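Local coordinates for protein cDNA FLJ56608, highly similar to Homo sapiens chloride channel, calcium activated, family member 1 (CLCA1), mRNA (Homo sapiens, PDB 6PYO) that may mediate calcium-activated chloride conductance and regulate mucus production by goblet cells, this chain being its von Willebrand factor type A domain, at residues 6-11 with 96-101. Numbering follows the deposited sequence.
Sequences QRIVCL and TVIRKK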
ATOM      1  N   GLN A   6      -9.671   8.311  13.857  1.00 35.32           N
ATOM      2  CA  GLN A   6      -9.002   8.717  12.627  1.00 33.04           C
ATOM      3  C   GLN A   6      -8.460   7.503  11.891  1.00 28.13           C
ATOM      4  O   GLN A   6      -7.865   6.594  12.489  1.00 27.04           O
ATOM      5  CB  GLN A   6      -7.866   9.705  12.913  1.00 36.69           C
ATOM      6  CG  GLN A   6      -8.354  10.911  13.714  1.00 36.02           C
ATOM      7  CD  GLN A   6      -7.236  11.541  14.544  1.00 42.03           C
ATOM      8  OE1 GLN A   6      -6.391  10.827  15.107  1.00 36.85           O
ATOM      9  NE2 GLN A   6      -7.249  12.865  14.651  1.00 39.09           N
ATOM     10  N   ARG A   7      -8.756   7.470  10.606  1.00 32.00           N
ATOM     11  CA  ARG A   7      -8.284   6.419   9.731  1.00 32.30           C
ATOM     12  C   ARG A   7      -6.767   6.414   9.701  1.00 36.45           C
ATOM     13  O   ARG A   7      -6.147   7.463   9.671  1.00 32.55           O
ATOM     14  CB  ARG A   7      -8.821   6.672   8.317  1.00 37.92           C
ATOM     15  CG  ARG A   7      -8.435   5.604   7.282  1.00 38.44           C
ATOM     16  CD  ARG A   7      -9.057   5.953   5.939  1.00 38.15           C
ATOM     17  NE  ARG A   7      -9.326   4.780   5.134  1.00 33.81           N
ATOM     18  CZ  ARG A   7      -9.818   4.836   3.910  1.00 38.01           C
ATOM     19  NH1 ARG A   7     -10.046   6.016   3.359  1.00 38.01           N
ATOM     20  NH2 ARG A   7     -10.045   3.741   3.222  1.00 40.24           N
ATOM     21  N   ILE A   8      -6.181   5.222   9.668  1.00 32.26           N
ATOM     22  CA  ILE A   8      -4.760   5.023   9.442  1.00 36.44           C
ATOM     23  C   ILE A   8      -4.614   4.242   8.150  1.00 34.90           C
ATOM     24  O   ILE A   8      -5.181   3.164   8.025  1.00 32.86           O
ATOM     25  CB  ILE A   8      -4.079   4.245  10.589  1.00 34.99           C
ATOM     26  CG1 ILE A   8      -4.219   5.004  11.906  1.00 34.20           C
ATOM     27  CG2 ILE A   8      -2.627   3.942  10.144  1.00 35.85           C
ATOM     28  CD1 ILE A   8      -3.944   4.132  13.106  1.00 36.34           C
ATOM     29  N   VAL A   9      -3.834   4.752   7.211  1.00 31.66           N
ATOM     30  CA  VAL A   9      -3.706   4.138   5.898  1.00 34.16           C
ATOM     31  C   VAL A   9      -2.262   4.245   5.476  1.00 36.30           C
ATOM     32  O   VAL A   9      -1.650   5.295   5.644  1.00 37.15           O
ATOM     33  CB  VAL A   9      -4.602   4.821   4.829  1.00 36.28           C
ATOM     34  CG1 VAL A   9      -4.692   3.963   3.562  1.00 34.66           C
ATOM     35  CG2 VAL A   9      -5.960   5.041   5.337  1.00 42.73           C
ATOM     36  N   CYS A  10      -1.722   3.157   4.944  1.00 31.23           N
ATOM     37  CA  CYS A  10      -0.402   3.147   4.356  1.00 35.32           C
ATOM     38  C   CYS A  10      -0.534   2.671   2.923  1.00 31.09           C
ATOM     39  O   CYS A  10      -1.021   1.567   2.680  1.00 36.60           O
ATOM     40  CB  CYS A  10       0.580   2.260   5.137  1.00 34.04           C
ATOM     41  SG  CYS A  10       2.293   2.734   4.670  1.00 38.23           S
ATOM     42  N   LEU A  11      -0.172   3.530   1.988  1.00 35.11           N
ATOM     43  CA  LEU A  11       0.009   3.107   0.616  1.00 36.66           C
ATOM     44  C   LEU A  11       1.260   2.246   0.535  1.00 35.67           C
ATOM     45  O   LEU A  11       2.332   2.627   1.033  1.00 36.47           O
ATOM     46  CB  LEU A  11       0.151   4.321  -0.302  1.00 39.28           C
ATOM     47  CG  LEU A  11      -1.083   4.947  -0.877  1.00 40.25           C
ATOM     48  CD1 LEU A  11      -2.066   5.123   0.301  1.00 53.24           C
ATOM     49  CD2 LEU A  11      -0.812   6.253  -1.576  1.00 39.46           C
ATOM     50  N   THR A  96       5.717  -1.299  10.263  1.00 40.95           N
ATOM     51  CA  THR A  96       6.656  -0.478  11.030  1.00 39.06           C
ATOM     52  C   THR A  96       6.288   1.000  10.961  1.00 37.47           C
ATOM     53  O   THR A  96       6.397   1.732  11.959  1.00 36.59           O
ATOM     54  CB  THR A  96       8.077  -0.687  10.492  1.00 41.69           C
ATOM     55  OG1 THR A  96       8.330  -2.088  10.395  1.00 45.30           O
ATOM     56  CG2 THR A  96       9.106  -0.056  11.407  1.00 51.59           C
ATOM     57  N   VAL A  97       5.855   1.465   9.780  1.00 33.01           N
ATOM     58  CA  VAL A  97       5.521   2.874   9.643  1.00 30.33           C
ATOM     59  C   VAL A  97       4.350   3.194  10.558  1.00 36.04           C
ATOM     60  O   VAL A  97       4.356   4.198  11.278  1.00 37.29           O
ATOM     61  CB  VAL A  97       5.221   3.213   8.168  1.00 40.08           C
ATOM     62  CG1 VAL A  97       4.409   4.517   8.067  1.00 40.71           C
ATOM     63  CG2 VAL A  97       6.538   3.265   7.348  1.00 39.47           C
ATOM     64  N   ILE A  98       3.355   2.300  10.588  1.00 35.02           N
ATOM     65  CA  ILE A  98       2.163   2.565  11.375  1.00 36.34           C
ATOM     66  C   ILE A  98       2.498   2.520  12.843  1.00 35.30           C
ATOM     67  O   ILE A  98       2.138   3.424  13.611  1.00 40.73           O
ATOM     68  CB  ILE A  98       1.053   1.569  11.023  1.00 30.89           C
ATOM     69  CG1 ILE A  98       0.563   1.841   9.593  1.00 35.51           C
ATOM     70  CG2 ILE A  98      -0.095   1.761  12.004  1.00 40.46           C
ATOM     71  CD1 ILE A  98      -0.169   0.668   8.985  1.00 33.74           C
ATOM     72  N   ARG A  99       3.215   1.472  13.248  1.00 37.00           N
ATOM     73  CA  ARG A  99       3.546   1.240  14.639  1.00 43.71           C
ATOM     74  C   ARG A  99       4.493   2.260  15.200  1.00 43.15           C
ATOM     75  O   ARG A  99       4.764   2.195  16.409  1.00 45.67           O
ATOM     76  CB  ARG A  99       4.167  -0.138  14.833  1.00 44.76           C
ATOM     77  CG  ARG A  99       3.164  -1.240  14.682  1.00 45.36           C
ATOM     78  CD  ARG A  99       3.791  -2.617  14.568  1.00 45.07           C
ATOM     79  NE  ARG A  99       2.724  -3.608  14.454  1.00 45.00           N
ATOM     80  CZ  ARG A  99       2.836  -4.752  13.795  1.00 53.46           C
ATOM     81  NH1 ARG A  99       3.980  -5.046  13.164  1.00 50.05           N
ATOM     82  NH2 ARG A  99       1.801  -5.584  13.755  1.00 49.11           N
ATOM     83  N   LYS A 100       5.039   3.170  14.381  1.00 38.27           N
ATOM     84  CA  LYS A 100       5.755   4.274  15.022  1.00 39.25           C
ATOM     85  C   LYS A 100       4.818   5.136  15.861  1.00 48.26           C
ATOM     86  O   LYS A 100       5.287   5.899  16.713  1.00 43.37           O
ATOM     87  CB  LYS A 100       6.481   5.159  14.006  1.00 42.87           C
ATOM     88  CG  LYS A 100       7.600   4.410  13.254  1.00 50.53           C
ATOM     89  CD  LYS A 100       8.802   5.304  13.013  1.00 62.74           C
ATOM     90  CE  LYS A 100       9.622   4.862  11.795  1.00 82.94           C
ATOM     91  NZ  LYS A 100      10.317   3.563  11.984  1.00 87.48           N
ATOM     92  N   LYS A 101       3.494   5.046  15.635  1.00 40.91           N
ATOM     93  CA  LYS A 101       2.524   5.905  16.313  1.00 43.27           C
ATOM     94  C   LYS A 101       1.357   5.122  16.884  1.00 44.68           C
ATOM     95  O   LYS A 101       0.829   5.490  17.945  1.00 44.34           O
ATOM     96  CB  LYS A 101       1.962   6.988  15.348  1.00 47.92           C
ATOM     97  CG  LYS A 101       2.920   8.131  15.008  1.00 53.20           C
ATOM     98  CD  LYS A 101       2.609   9.372  15.860  1.00 71.01           C
ATOM     99  CE  LYS A 101       1.613  10.322  15.172  1.00 74.91           C
ATOM    100  NZ  LYS A 101       0.909  11.273  16.104  1.00 77.96           N
TER
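In this von Willebrand factor type A domain, residues 96-101, on helix 87-99, pack on the start of the central strand 8-14, and the joint is made by Ile-8 and Cys-10 from the strand and Val-97 and Ile-98 from the helix. The two isoleucines meet through their branch methyls: CG2 of Ile-8 lies 3.8 Å from CG2 of Ile-98 and 3.9 Å from its CG1, so it sits against the fork formed by these two branches, nearly equidistant from them, the two side chains running at a slant to each other. In Ile-98, CG2 stands anti to the backbone N and CG1 beside it (chi1 -68°), an arrangement in which both branches meet Ile-8, while the CG1 branch also brings CD1 to 4.2 Å from CB of Cys-10. The cysteine sulfur turns to the other helix residue, with SG 4.4 Å from CG1 of Val-97, a looser touch.

The setting is the Rossmann-like alpha/beta sandwich of VWA domains, a mostly parallel sheet with helices on both faces. Strand 8-14 lies between strands 45-51 and 108-113, and Val-9, whose side chain leaves the opposite face, packs against Phe-35 of helix 24-39. All four contacting residues are buried, and the grip is wholly apolar. Tyr-102 and Ser-107 border Ile-8, Ile-98 reaches on to Ile-109 of the neighbouring strand, and Val-97 extends the packing to Val-57. The side chain of Lys-101 makes a cation-pi contact with Trp-45.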